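NADPH-dependent nitro/flavin reductase (PDB 3N2S) uses NADPH to reduce flavin mononucleotide, and also reduces nitroaromatic compounds, quinones and azo dyes. Local coordinates at residues Asn199-Asp202 with Lys203-Asp207; Ser222-Ile225 with Leu226-Lys230. One frame throughout, in Å; residues are numbered along the deposited sequence.

Interaction 1: Asn199-Asp202 with Lys203-Asp207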
ATOM      1  N   ASN A 199      -8.744 -12.582 -22.787  1.00 18.05           N
ATOM      2  CA  ASN A 199      -9.995 -12.857 -23.505  1.00 18.07           C
ATOM      3  C   ASN A 199     -11.027 -13.398 -22.541  1.00 18.49           C
ATOM      4  O   ASN A 199     -12.180 -12.970 -22.583  1.00 16.04           O
ATOM      5  CB  ASN A 199      -9.781 -13.881 -24.651  1.00 21.30           C
ATOM      6  CG  ASN A 199      -9.230 -13.322 -25.937  1.00 44.29           C
ATOM      7  OD1 ASN A 199      -8.833 -12.159 -26.049  1.00 35.59           O
ATOM      8  ND2 ASN A 199      -9.187 -14.163 -26.945  1.00 44.32           N
ATOM      9  N   THR A 200     -10.621 -14.354 -21.682  1.00 17.43           N
ATOM     10  CA  THR A 200     -11.499 -14.967 -20.679  1.00 17.24           C
ATOM     11  C   THR A 200     -12.002 -13.873 -19.720  1.00 17.62           C
ATOM     12  O   THR A 200     -13.195 -13.814 -19.447  1.00 15.24           O
ATOM     13  CB  THR A 200     -10.745 -16.074 -19.912  1.00 25.74           C
ATOM     14  OG1 THR A 200     -10.318 -17.057 -20.853  1.00 25.16           O
ATOM     15  CG2 THR A 200     -11.599 -16.739 -18.840  1.00 25.44           C
ATOM     16  N   TYR A 201     -11.089 -13.037 -19.211  1.00 12.48           N
ATOM     17  CA  TYR A 201     -11.455 -11.952 -18.296  1.00 13.00           C
ATOM     18  C   TYR A 201     -12.376 -10.943 -18.937  1.00 16.81           C
ATOM     19  O   TYR A 201     -13.363 -10.572 -18.318  1.00 16.35           O
ATOM     20  CB  TYR A 201     -10.217 -11.266 -17.708  1.00 13.25           C
ATOM     21  CG  TYR A 201     -10.543 -10.351 -16.546  1.00 12.63           C
ATOM     22  CD1 TYR A 201     -11.329 -10.792 -15.482  1.00 13.52           C
ATOM     23  CD2 TYR A 201     -10.008  -9.074 -16.474  1.00 12.44           C
ATOM     24  CE1 TYR A 201     -11.589  -9.967 -14.385  1.00 13.90           C
ATOM     25  CE2 TYR A 201     -10.235  -8.250 -15.369  1.00 13.03           C
ATOM     26  CZ  TYR A 201     -11.028  -8.696 -14.330  1.00 15.36           C
ATOM     27  OH  TYR A 201     -11.268  -7.859 -13.267  1.00 14.61           O
ATOM     28  N   ASP A 202     -12.088 -10.524 -20.184  1.00 16.35           N
ATOM     29  CA  ASP A 202     -12.950  -9.587 -20.901  1.00 16.35           C
ATOM     30  C   ASP A 202     -14.386 -10.119 -21.066  1.00 18.72           C
ATOM     31  O   ASP A 202     -15.342  -9.353 -20.935  1.00 15.97           O
ATOM     32  CB  ASP A 202     -12.348  -9.220 -22.263  1.00 18.20           C
ATOM     33  CG  ASP A 202     -11.340  -8.086 -22.186  1.00 22.16           C
ATOM     34  OD1 ASP A 202     -11.303  -7.387 -21.142  1.00 21.31           O
ATOM     35  OD2 ASP A 202     -10.661  -7.836 -23.193  1.00 23.58           O
ATOM     36  N   LYS A 203     -14.529 -11.432 -21.301  1.00 16.83           N
ATOM     37  CA  LYS A 203     -15.853 -12.070 -21.420  1.00 16.33           C
ATOM     38  C   LYS A 203     -16.531 -12.084 -20.024  1.00 19.17           C
ATOM     39  O   LYS A 203     -17.715 -11.779 -19.929  1.00 20.11           O
ATOM     40  CB  LYS A 203     -15.712 -13.495 -21.984  1.00 18.18           C
ATOM     41  CG  LYS A 203     -17.065 -14.158 -22.269  1.00 29.16           C
ATOM     42  CD  LYS A 203     -16.901 -15.631 -22.627  1.00 40.65           C
ATOM     43  CE  LYS A 203     -18.234 -16.327 -22.768  1.00 43.28           C
ATOM     44  NZ  LYS A 203     -18.940 -16.496 -21.463  1.00 30.83           N
ATOM     45  N   THR A 204     -15.776 -12.427 -18.952  1.00 15.44           N
ATOM     46  CA  THR A 204     -16.299 -12.429 -17.564  1.00 14.87           C
ATOM     47  C   THR A 204     -16.847 -11.029 -17.207  1.00 17.12           C
ATOM     48  O   THR A 204     -17.931 -10.900 -16.637  1.00 16.11           O
ATOM     49  CB  THR A 204     -15.205 -12.837 -16.566  1.00 18.15           C
ATOM     50  OG1 THR A 204     -14.795 -14.174 -16.815  1.00 19.21           O
ATOM     51  CG2 THR A 204     -15.652 -12.712 -15.097  1.00 18.39           C
ATOM     52  N   ILE A 205     -16.086  -9.982 -17.552  1.00 13.48           N
ATOM     53  CA  ILE A 205     -16.483  -8.607 -17.231  1.00 13.00           C
ATOM     54  C   ILE A 205     -17.664  -8.127 -18.066  1.00 17.59           C
ATOM     55  O   ILE A 205     -18.586  -7.513 -17.517  1.00 17.52           O
ATOM     56  CB  ILE A 205     -15.239  -7.668 -17.268  1.00 14.51           C
ATOM     57  CG1 ILE A 205     -14.196  -8.066 -16.177  1.00 14.38           C
ATOM     58  CG2 ILE A 205     -15.628  -6.189 -17.131  1.00 16.23           C
ATOM     59  CD1 ILE A 205     -14.737  -8.258 -14.728  1.00 17.56           C
ATOM     60  N   SER A 206     -17.626  -8.385 -19.386  1.00 16.96           N
ATOM     61  CA  SER A 206     -18.736  -8.012 -20.270  1.00 18.36           C
ATOM     62  C   SER A 206     -20.028  -8.704 -19.791  1.00 23.36           C
ATOM     63  O   SER A 206     -21.048  -8.021 -19.611  1.00 22.05           O
ATOM     64  CB  SER A 206     -18.420  -8.336 -21.729  1.00 24.18           C
ATOM     65  OG  SER A 206     -18.231  -9.719 -21.957  1.00 38.96           O
ATOM     66  N   ASP A 207     -19.951 -10.024 -19.466  1.00 21.93           N
ATOM     67  CA  ASP A 207     -21.103 -10.777 -18.924  1.00 22.31           C
ATOM     68  C   ASP A 207     -21.580 -10.176 -17.605  1.00 27.17           C
ATOM     69  O   ASP A 207     -22.789 -10.059 -17.380  1.00 28.66           O
ATOM     70  CB  ASP A 207     -20.770 -12.265 -18.704  1.00 23.71           C
ATOM     71  CG  ASP A 207     -20.644 -13.152 -19.937  1.00 28.28           C
ATOM     72  OD1 ASP A 207     -20.215 -14.311 -19.781  1.00 29.52           O
ATOM     73  OD2 ASP A 207     -20.890 -12.656 -21.066  1.00 27.26           O
TER

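Interaction 2: Ser222-Ile225 with Leu226-Lys230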
ATOM      1  N   SER A 222     -10.702  -4.602 -20.662  1.00 19.14           N
ATOM      2  CA  SER A 222      -9.643  -3.936 -21.431  1.00 20.14           C
ATOM      3  C   SER A 222     -10.141  -2.632 -22.086  1.00 25.00           C
ATOM      4  O   SER A 222      -9.434  -1.641 -22.022  1.00 25.96           O
ATOM      5  CB  SER A 222      -9.030  -4.895 -22.448  1.00 23.79           C
ATOM      6  OG  SER A 222     -10.021  -5.330 -23.356  1.00 26.37           O
ATOM      7  N   ASP A 223     -11.382  -2.595 -22.591  1.00 21.13           N
ATOM      8  CA  ASP A 223     -11.938  -1.353 -23.139  1.00 22.15           C
ATOM      9  C   ASP A 223     -12.212  -0.317 -22.035  1.00 25.80           C
ATOM     10  O   ASP A 223     -11.888   0.843 -22.225  1.00 26.78           O
ATOM     11  CB  ASP A 223     -13.206  -1.614 -23.949  1.00 24.05           C
ATOM     12  CG  ASP A 223     -12.944  -2.185 -25.341  1.00 33.23           C
ATOM     13  OD1 ASP A 223     -11.761  -2.180 -25.785  1.00 33.38           O
ATOM     14  OD2 ASP A 223     -13.909  -2.598 -25.993  1.00 35.45           O
ATOM     15  N   GLN A 224     -12.751  -0.748 -20.884  1.00 21.66           N
ATOM     16  CA  GLN A 224     -13.030   0.121 -19.736  1.00 22.39           C
ATOM     17  C   GLN A 224     -11.740   0.739 -19.164  1.00 25.71           C
ATOM     18  O   GLN A 224     -11.676   1.957 -19.023  1.00 24.45           O
ATOM     19  CB  GLN A 224     -13.770  -0.664 -18.642  1.00 24.43           C
ATOM     20  CG  GLN A 224     -14.264   0.207 -17.485  1.00 44.61           C
ATOM     21  CD  GLN A 224     -14.950  -0.580 -16.400  1.00 68.91           C
ATOM     22  OE1 GLN A 224     -14.641  -1.737 -16.113  1.00 65.75           O
ATOM     23  NE2 GLN A 224     -15.950   0.029 -15.813  1.00 69.52           N
ATOM     24  N   ILE A 225     -10.717  -0.085 -18.866  1.00 24.50           N
ATOM     25  CA  ILE A 225      -9.479   0.428 -18.262  1.00 26.31           C
ATOM     26  C   ILE A 225      -8.725   1.407 -19.132  1.00 34.43           C
ATOM     27  O   ILE A 225      -8.231   2.414 -18.623  1.00 35.77           O
ATOM     28  CB  ILE A 225      -8.576  -0.618 -17.517  1.00 29.24           C
ATOM     29  CG1 ILE A 225      -8.111  -1.763 -18.431  1.00 28.96           C
ATOM     30  CG2 ILE A 225      -9.273  -1.147 -16.266  1.00 30.82           C
ATOM     31  CD1 ILE A 225      -6.734  -1.637 -18.907  1.00 41.55           C
ATOM     32  N   LEU A 226      -8.683   1.142 -20.446  1.00 31.57           N
ATOM     33  CA  LEU A 226      -8.016   2.002 -21.415  1.00 32.30           C
ATOM     34  C   LEU A 226      -8.770   3.323 -21.617  1.00 35.53           C
ATOM     35  O   LEU A 226      -8.132   4.372 -21.689  1.00 35.70           O
ATOM     36  CB  LEU A 226      -7.799   1.263 -22.753  1.00 32.84           C
ATOM     37  CG  LEU A 226      -6.817   0.065 -22.711  1.00 38.24           C
ATOM     38  CD1 LEU A 226      -6.789  -0.654 -24.027  1.00 38.84           C
ATOM     39  CD2 LEU A 226      -5.411   0.472 -22.302  1.00 39.20           C
ATOM     40  N   ASN A 227     -10.122   3.269 -21.672  1.00 29.57           N
ATOM     41  CA  ASN A 227     -10.969   4.459 -21.777  1.00 29.58           C
ATOM     42  C   ASN A 227     -10.710   5.412 -20.597  1.00 32.51           C
ATOM     43  O   ASN A 227     -10.477   6.601 -20.807  1.00 30.66           O
ATOM     44  CB  ASN A 227     -12.459   4.068 -21.796  1.00 31.02           C
ATOM     45  CG  ASN A 227     -13.403   5.235 -21.946  1.00 53.83           C
ATOM     46  OD1 ASN A 227     -14.217   5.525 -21.062  1.00 52.05           O
ATOM     47  ND2 ASN A 227     -13.307   5.940 -23.061  1.00 45.98           N
ATOM     48  N   PHE A 228     -10.730   4.892 -19.363  1.00 30.40           N
ATOM     49  CA  PHE A 228     -10.522   5.781 -18.224  1.00 32.10           C
ATOM     50  C   PHE A 228      -9.081   6.196 -17.930  1.00 43.25           C
ATOM     51  O   PHE A 228      -8.885   7.249 -17.316  1.00 42.30           O
ATOM     52  CB  PHE A 228     -11.344   5.376 -16.987  1.00 32.94           C
ATOM     53  CG  PHE A 228     -12.832   5.346 -17.265  1.00 33.33           C
ATOM     54  CD1 PHE A 228     -13.524   4.137 -17.318  1.00 36.16           C
ATOM     55  CD2 PHE A 228     -13.535   6.523 -17.523  1.00 34.30           C
ATOM     56  CE1 PHE A 228     -14.896   4.107 -17.619  1.00 36.64           C
ATOM     57  CE2 PHE A 228     -14.906   6.492 -17.823  1.00 36.59           C
ATOM     58  CZ  PHE A 228     -15.574   5.286 -17.876  1.00 35.02           C
HETATM   59  N   MSE A 229      -8.080   5.403 -18.402  1.00 45.44           N
HETATM   60  CA  MSE A 229      -6.647   5.700 -18.215  1.00 48.32           C
HETATM   61  C   MSE A 229      -6.294   6.980 -18.979  1.00 51.89           C
HETATM   62  O   MSE A 229      -5.646   7.872 -18.419  1.00 50.53           O
HETATM   63  CB  MSE A 229      -5.765   4.524 -18.686  1.00 52.23           C
HETATM   64  CG  MSE A 229      -4.687   4.104 -17.678  1.00 62.05           C
HETATM   65 SE   MSE A 229      -4.476   2.133 -17.525  1.00 73.48          SE
HETATM   66  CE  MSE A 229      -3.806   1.788 -19.299  1.00 70.49           C
ATOM     67  N   LYS A 230      -6.779   7.080 -20.244  1.00 48.63           N
ATOM     68  CA  LYS A 230      -6.615   8.229 -21.137  1.00 47.87           C
ATOM     69  C   LYS A 230      -7.793   9.214 -20.935  1.00 50.50           C
ATOM     70  O   LYS A 230      -8.587   9.458 -21.845  1.00 51.37           O
ATOM     71  CB  LYS A 230      -6.534   7.752 -22.583  1.00 48.66           C
TER

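Interaction 1: Asn199-Asp202 with Lys203-Asp207
Y201 and I205 lie one turn apart on a continuous helix, where I205 N donates to Y201 O at 2.9 Å with an N-H...O angle of 159°, and the same i to i+4 bonding joins N199 to K203, T200 to T204 and D202 to S206. The CG1 methylene of I205 rests over one face of the Y201 ring in a CH-pi contact, 3.8 Å from the centroid and displaced toward the rim, while I205 CD1 approaches Y201 CE1 at 3.6 Å. With its CG anti to the backbone N (chi1 -168°), the tyrosine leans along the helix and brings its ring under the isoleucine branch. This pair forms part of the buried side of helix 191-213, in the FMN-dependent nitroreductase fold. Y201 OH is hydrogen-bonded to P174 O and to Q44 NE2 of the second subunit, and Y42 of that subunit packs on both Y201 and I205. An alanine in place of Y201 is likely to open a gap beside I205 and to leave P174 O and Q44 of the second subunit without their hydroxyl partner. At the exposed surface K203 extends to its final bend, where K203 NZ makes a 3.0 Å salt bridge to D207 OD1, approaching on its syn side. S206 OG lies 2.9 Å from K203 O and 3.1 Å from D202 O, two possible acceptors for its single proton.

Interaction 2: Ser222-Ile225 with Leu226-Lys230
Q224 and F228, one helical turn apart, meet with their side chains crossing at a slant: the CG methylene of Q224 lies in the plane of the phenyl ring, at its edge and 4.0 Å from F228 CE1, and the planes of the Q224 amide and the F228 ring are 56° apart. The glutamine gets there with CG anti to its own N (chi1 -172°) and an extended chain beyond, which leads the amide away from the ring, to a hydrogen bond between Q224 OE1 and Y209 OH. F228 also brings CD1 to 3.3 Å from Q224 O, the carbonyl that accepts the F228 N-H. N227 OD1 sits over one face of the same ring, 3.4 Å above its plane and shifted toward the rim.

A second cluster points to the buried side. I225 places CG1 between its backbone N and carbonyl carbon (chi1 59°), and its side chain then slants across that of L226, with I225 CD1 4.2 Å from L226 CG. L226 CG in turn lies 3.2 Å from S222 O, the carbonyl that accepts the L226 N-H. Selenomethionine M229, one turn on from I225, brings CB to 3.2 Å from I225 O, its chain bent so that SE stays near this carbonyl. A weak hydrogen bond of 3.4 Å from K230 N to L226 O is made as the chain leaves helical geometry at K230.

The Q224 side chain lies about 7 Å from a bound FMN. Helix 221-229 follows helix 191-213, which supplies Y209, and forms part of the homodimer interface: H86, on helix 84-92 of the second subunit, packs on I225 and M229, while K93 of that subunit, just beyond the same helix, makes a salt bridge with D223.

How the interactions relate
Along the chain, helix 191-213 comes first and carries interaction 1; a short connection leads to helix 221-229 and interaction 2. Each contact lies within a single helix between successive turns, so neither closes a loop, and the two stand in series without nesting or crossing. What joins them is a probable hydrogen bond of 2.6 Å between D202 OD2 and S222 OG, which ties the two helices together across their connection. The centres of the contacts are about 15 Å apart, on the same side of the chain's centre. Both touch the second subunit of the homodimer, whose Y42 reaches each of them.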